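Local coordinates for protein glucose-6-phosphate isomerase (Thermus thermophilus, PDB 1ZZG) that probably catalyses the reversible isomerization of glucose 6-phosphate to fructose 6-phosphate, a step of glycolysis and gluconeogenesis, at residues T6-G11 and T350-A355; L304-A309 and A357-Y362. One frame throughout, in Å; residues are numbered along the deposited sequence.

Contact 1 (T6-G11 and T350-A355)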
loop_
_atom_site.group_PDB
_atom_site.type_symbol
_atom_site.label_atom_id
_atom_site.label_comp_id
_atom_site.label_asym_id
_atom_site.label_seq_id
_atom_site.Cartn_x
_atom_site.Cartn_y
_atom_site.Cartn_z
ATOM N N THR A 6 -12.145 23.224 -5.007
ATOM C CA THR A 6 -13.310 22.552 -5.563
ATOM C C THR A 6 -13.632 23.104 -6.957
ATOM O O THR A 6 -14.784 23.097 -7.386
ATOM C CB THR A 6 -14.547 22.740 -4.645
ATOM O OG1 THR A 6 -14.779 24.138 -4.425
ATOM C CG2 THR A 6 -14.332 22.048 -3.299
ATOM N N ARG A 7 -12.602 23.564 -7.662
ATOM C CA ARG A 7 -12.772 24.143 -8.991
ATOM C C ARG A 7 -13.628 23.313 -9.942
ATOM O O ARG A 7 -14.283 23.874 -10.819
ATOM C CB ARG A 7 -11.401 24.408 -9.639
ATOM C CG ARG A 7 -10.710 23.160 -10.173
ATOM C CD ARG A 7 -9.312 23.454 -10.712
ATOM N NE ARG A 7 -8.373 23.802 -9.649
ATOM C CZ ARG A 7 -7.051 23.813 -9.796
ATOM N NH1 ARG A 7 -6.512 23.498 -10.965
ATOM N NH2 ARG A 7 -6.265 24.132 -8.776
ATOM N N PHE A 8 -13.632 21.990 -9.779
ATOM C CA PHE A 8 -14.415 21.125 -10.660
ATOM C C PHE A 8 -15.737 20.680 -10.059
ATOM O O PHE A 8 -16.351 19.721 -10.522
ATOM C CB PHE A 8 -13.587 19.905 -11.077
ATOM C CG PHE A 8 -12.324 20.263 -11.806
ATOM C CD1 PHE A 8 -12.376 21.009 -12.980
ATOM C CD2 PHE A 8 -11.082 19.895 -11.300
ATOM C CE1 PHE A 8 -11.207 21.388 -13.639
ATOM C CE2 PHE A 8 -9.907 20.269 -11.952
ATOM C CZ PHE A 8 -9.972 21.019 -13.124
ATOM N N LEU A 9 -16.161 21.382 -9.014
ATOM C CA LEU A 9 -17.426 21.111 -8.340
ATOM C C LEU A 9 -18.073 22.491 -8.184
ATOM O O LEU A 9 -18.131 23.046 -7.086
ATOM C CB LEU A 9 -17.183 20.474 -6.965
ATOM C CG LEU A 9 -16.478 19.112 -6.912
ATOM C CD1 LEU A 9 -16.184 18.745 -5.461
ATOM C CD2 LEU A 9 -17.350 18.053 -7.559
ATOM N N PRO A 10 -18.568 23.060 -9.296
ATOM C CA PRO A 10 -19.209 24.379 -9.331
ATOM C C PRO A 10 -20.394 24.601 -8.395
ATOM O O PRO A 10 -20.652 25.730 -7.977
ATOM C CB PRO A 10 -19.595 24.529 -10.803
ATOM C CG PRO A 10 -19.889 23.121 -11.210
ATOM C CD PRO A 10 -18.725 22.376 -10.593
ATOM N N GLY A 11 -21.118 23.538 -8.068
ATOM C CA GLY A 11 -22.266 23.693 -7.190
ATOM C C GLY A 11 -21.978 23.599 -5.697
ATOM O O GLY A 11 -22.908 23.616 -4.891
ATOM N N THR A 350 -3.429 15.400 -13.718
ATOM C CA THR A 350 -4.310 14.293 -13.363
ATOM C C THR A 350 -5.603 14.786 -12.721
ATOM O O THR A 350 -6.684 14.248 -12.983
ATOM C CB THR A 350 -3.612 13.319 -12.402
ATOM O OG1 THR A 350 -2.473 12.745 -13.054
ATOM C CG2 THR A 350 -4.567 12.212 -11.980
ATOM N N TYR A 351 -5.482 15.806 -11.877
ATOM C CA TYR A 351 -6.632 16.400 -11.207
ATOM C C TYR A 351 -7.626 16.831 -12.290
ATOM O O TYR A 351 -8.819 16.515 -12.221
ATOM C CB TYR A 351 -6.162 17.597 -10.365
ATOM C CG TYR A 351 -7.246 18.342 -9.610
ATOM C CD1 TYR A 351 -8.392 17.689 -9.147
ATOM C CD2 TYR A 351 -7.103 19.701 -9.325
ATOM C CE1 TYR A 351 -9.368 18.375 -8.419
ATOM C CE2 TYR A 351 -8.068 20.394 -8.601
ATOM C CZ TYR A 351 -9.195 19.728 -8.151
ATOM O OH TYR A 351 -10.142 20.414 -7.436
ATOM N N GLU A 352 -7.117 17.521 -13.304
ATOM C CA GLU A 352 -7.953 17.981 -14.411
ATOM C C GLU A 352 -8.480 16.814 -15.258
ATOM O O GLU A 352 -9.637 16.818 -15.674
ATOM C CB GLU A 352 -7.169 18.941 -15.310
ATOM C CG GLU A 352 -8.038 19.656 -16.336
ATOM C CD GLU A 352 -7.235 20.467 -17.337
ATOM O OE1 GLU A 352 -6.232 21.099 -16.935
ATOM O OE2 GLU A 352 -7.620 20.482 -18.527
ATOM N N ALA A 353 -7.635 15.816 -15.515
ATOM C CA ALA A 353 -8.053 14.670 -16.321
ATOM C C ALA A 353 -9.187 13.916 -15.641
ATOM O O ALA A 353 -10.146 13.490 -16.287
ATOM C CB ALA A 353 -6.868 13.734 -16.575
ATOM N N LEU A 354 -9.077 13.748 -14.329
ATOM C CA LEU A 354 -10.109 13.054 -13.574
ATOM C C LEU A 354 -11.439 13.800 -13.704
ATOM O O LEU A 354 -12.495 13.188 -13.870
ATOM C CB LEU A 354 -9.697 12.952 -12.103
ATOM C CG LEU A 354 -8.565 11.969 -11.793
ATOM C CD1 LEU A 354 -8.089 12.131 -10.349
ATOM C CD2 LEU A 354 -9.071 10.560 -12.042
ATOM N N ALA A 355 -11.381 15.125 -13.639
ATOM C CA ALA A 355 -12.592 15.930 -13.757
ATOM C C ALA A 355 -13.136 15.871 -15.185
ATOM O O ALA A 355 -14.350 15.828 -15.391
ATOM C CB ALA A 355 -12.304 17.373 -13.354
HETATM O O HOH W 1 -12.781 20.284 -7.609
#
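F8 sets its CG anti to its carbonyl carbon (chi1 -60°), and Y351 sets its CG anti to its backbone N (chi1 179°). The two rings thus meet edge to face. The edge of F8 points at the face of Y351, with centroids 4.9 Å apart and planes at 74°. F8 CE2 sits over the centre of the tyrosine ring. One turn further along helix 339-356, A355 places its methyl over a face of the F8 ring. A355 CB is 3.3 Å from F8 CG, a snug CH-pi contact. R7 takes the crowded first torsion, with CG between N and the carbonyl carbon. This lays R7 CG over the opposite face of the F8 ring, so the ring is held between a methyl and a methylene. The R7 chain then bends at chi3 and passes Y351, whose CE2 lies 3.6 Å from R7 NE, over one face of the guanidinium. E352 adds its CA and CG near F8 CZ.

No direct hydrogen bond joins T6-G11 to T350-A355. A water does so instead. It accepts from F8 N at 2.9 Å and donates to Y351 OH at 2.6 Å. D5, outside both segments at the end of strand 3-5, hydrogen-bonds Y351 OH. Its salt bridge to R7 NH2 orients the guanidinium and balances its charge. The type I turn T6-L9 is thus pinned to the helix by aromatic packing and a small polar network. D5 and the water probably hold the Y351 hydroxyl in place, while the F8 edge packs on its ring.

Contact 2 (L304-A309 and A357-Y362); sequences LDKLLA and AGQRVY
Strands 306-309 and 360-362 run parallel, 14° apart, as neighbours in the mixed sheet. L308 is bonded through both its N and its O. Its N donates to R360 O at 2.9 Å, nearly straight at 169°, and its O accepts from Y362 N at 3.0 Å.

A309 and Y362 share one sheet face with L307. Y362 takes the crowded first torsion (chi1 66°), which folds its ring back across the neighbouring strand. The Y362 ring lies against the small A309 methyl. A309 CB is 3.3 Å from Y362 CZ, and A309 CA lies over the ring centre. L307 CG meets the ring edge in plane, with Y362 CE2 4.0 Å away. An alanine at Y362 would remove the ring and would probably leave A309 and L307 poorly packed, along with L235 and L236 of helix 228-238.

L308 and V361 share the other face, where V361 turns its CG2 against L308 O. L308 CD1 also presses on Q359 CB at 3.7 Å. Before the bonded residues, L304 CD2 drops into a hollow formed by A357 O, G358 O and the Q359 amide. G358 follows helix 339-356 in a Schellman motif.

The bent Q359 chain brings OE1 beside the strand. There a water donates to Q359 OE1 at 2.7 Å and to K306 O, and accepts from R360 N. Q359 NE2 bonds F299 O and P303 O. The strands are therefore joined directly around L308 and through water next to K306 and R360. The water takes the place of a direct K306 O to R360 N bond, and Q359 OE1 probably helps to hold it.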
loop_
_atom_site.group_PDB
_atom_site.type_symbol
_atom_site.label_atom_id
_atom_site.label_comp_id
_atom_site.label_asym_id
_atom_site.label_seq_id
_atom_site.Cartn_x
_atom_site.Cartn_y
_atom_site.Cartn_z
ATOM N N LEU A 304 -18.632 5.864 -12.919
ATOM C CA LEU A 304 -18.540 7.129 -12.196
ATOM C C LEU A 304 -19.159 6.894 -10.822
ATOM O O LEU A 304 -20.215 7.436 -10.500
ATOM C CB LEU A 304 -19.312 8.221 -12.934
ATOM C CG LEU A 304 -18.733 8.615 -14.297
ATOM C CD1 LEU A 304 -19.682 9.581 -15.006
ATOM C CD2 LEU A 304 -17.363 9.245 -14.103
ATOM N N ASP A 305 -18.491 6.076 -10.014
ATOM C CA ASP A 305 -18.992 5.735 -8.687
ATOM C C ASP A 305 -18.004 6.064 -7.576
ATOM O O ASP A 305 -17.957 5.379 -6.554
ATOM C CB ASP A 305 -19.326 4.244 -8.641
ATOM C CG ASP A 305 -18.125 3.364 -8.957
ATOM O OD1 ASP A 305 -17.044 3.901 -9.268
ATOM O OD2 ASP A 305 -18.261 2.125 -8.892
ATOM N N LYS A 306 -17.238 7.127 -7.767
ATOM C CA LYS A 306 -16.242 7.510 -6.787
ATOM C C LYS A 306 -16.206 9.001 -6.484
ATOM O O LYS A 306 -16.686 9.829 -7.263
ATOM C CB LYS A 306 -14.854 7.092 -7.292
ATOM C CG LYS A 306 -14.727 5.621 -7.662
ATOM C CD LYS A 306 -13.468 5.364 -8.490
ATOM C CE LYS A 306 -13.270 3.871 -8.777
ATOM N NZ LYS A 306 -14.404 3.278 -9.549
ATOM N N LEU A 307 -15.651 9.322 -5.320
ATOM C CA LEU A 307 -15.420 10.703 -4.912
ATOM C C LEU A 307 -13.919 10.633 -4.686
ATOM O O LEU A 307 -13.456 9.846 -3.856
ATOM C CB LEU A 307 -16.117 11.058 -3.594
ATOM C CG LEU A 307 -15.673 12.426 -3.041
ATOM C CD1 LEU A 307 -16.072 13.537 -4.016
ATOM C CD2 LEU A 307 -16.306 12.675 -1.678
ATOM N N LEU A 308 -13.158 11.422 -5.430
ATOM C CA LEU A 308 -11.714 11.385 -5.291
ATOM C C LEU A 308 -11.121 12.645 -4.689
ATOM O O LEU A 308 -11.432 13.761 -5.104
ATOM C CB LEU A 308 -11.046 11.121 -6.646
ATOM C CG LEU A 308 -11.445 9.851 -7.402
ATOM C CD1 LEU A 308 -12.606 10.149 -8.346
ATOM C CD2 LEU A 308 -10.255 9.344 -8.203
ATOM N N ALA A 309 -10.254 12.443 -3.708
ATOM C CA ALA A 309 -9.576 13.538 -3.053
ATOM C C ALA A 309 -8.094 13.403 -3.377
ATOM O O ALA A 309 -7.496 12.342 -3.175
ATOM C CB ALA A 309 -9.792 13.469 -1.548
ATOM N N ALA A 357 -13.005 13.445 -17.123
ATOM C CA ALA A 357 -13.643 12.145 -17.285
ATOM C C ALA A 357 -15.007 12.093 -16.596
ATOM O O ALA A 357 -15.713 11.083 -16.670
ATOM C CB ALA A 357 -12.734 11.043 -16.740
ATOM N N GLY A 358 -15.370 13.176 -15.912
ATOM C CA GLY A 358 -16.663 13.228 -15.241
ATOM C C GLY A 358 -16.716 12.769 -13.789
ATOM O O GLY A 358 -17.801 12.687 -13.202
ATOM N N GLN A 359 -15.560 12.472 -13.200
ATOM C CA GLN A 359 -15.514 12.019 -11.813
ATOM C C GLN A 359 -15.619 13.184 -10.834
ATOM O O GLN A 359 -15.131 14.283 -11.100
ATOM C CB GLN A 359 -14.206 11.255 -11.531
ATOM C CG GLN A 359 -14.074 9.917 -12.247
ATOM C CD GLN A 359 -14.930 8.825 -11.637
ATOM O OE1 GLN A 359 -15.846 9.095 -10.867
ATOM N NE2 GLN A 359 -14.641 7.581 -11.992
ATOM N N ARG A 360 -16.269 12.941 -9.702
ATOM C CA ARG A 360 -16.390 13.961 -8.674
ATOM C C ARG A 360 -15.039 13.977 -7.962
ATOM O O ARG A 360 -14.677 13.021 -7.271
ATOM C CB ARG A 360 -17.522 13.612 -7.702
ATOM C CG ARG A 360 -18.925 13.902 -8.252
ATOM C CD ARG A 360 -19.088 15.401 -8.489
ATOM N NE ARG A 360 -20.394 15.788 -9.021
ATOM C CZ ARG A 360 -21.515 15.854 -8.312
ATOM N NH1 ARG A 360 -21.515 15.555 -7.021
ATOM N NH2 ARG A 360 -22.643 16.225 -8.902
ATOM N N VAL A 361 -14.291 15.061 -8.146
ATOM C CA VAL A 361 -12.970 15.183 -7.551
ATOM C C VAL A 361 -12.686 16.575 -6.995
ATOM O O VAL A 361 -13.199 17.575 -7.495
ATOM C CB VAL A 361 -11.877 14.837 -8.594
ATOM C CG1 VAL A 361 -11.957 15.802 -9.776
ATOM C CG2 VAL A 361 -10.497 14.890 -7.948
ATOM N N TYR A 362 -11.865 16.620 -5.951
ATOM C CA TYR A 362 -11.466 17.867 -5.317
ATOM C C TYR A 362 -10.038 17.680 -4.839
ATOM O O TYR A 362 -9.525 16.558 -4.825
ATOM C CB TYR A 362 -12.394 18.206 -4.138
ATOM C CG TYR A 362 -12.340 17.250 -2.964
ATOM C CD1 TYR A 362 -11.453 17.459 -1.907
ATOM C CD2 TYR A 362 -13.194 16.148 -2.898
ATOM C CE1 TYR A 362 -11.423 16.598 -0.810
ATOM C CE2 TYR A 362 -13.173 15.279 -1.806
ATOM C CZ TYR A 362 -12.288 15.513 -0.769
ATOM O OH TYR A 362 -12.286 14.682 0.315
HETATM O O HOH W 2 -17.833 10.376 -9.542
#

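How the contacts relate
From the N terminus, the chain leaves strand 3-5 and enters the loop 6-11. Contact 1 brings this loop to helix 339-356, closing a span of 338 residues. Segment 304-309 lies within that span, but its partner 357-362 comes after it. The contacts therefore cross rather than nest. Contact 2 closes the short crossover from strand 306-313 through helix 339-356 to strand 360-366. The helix end is shared ground: L354 O probably accepts a hydrogen bond from Q359 N. L9 packs on R360 and V361, and Y351 OH lies against Y362. Together they join the N-terminal edge, the crossover helix and the mixed sheet.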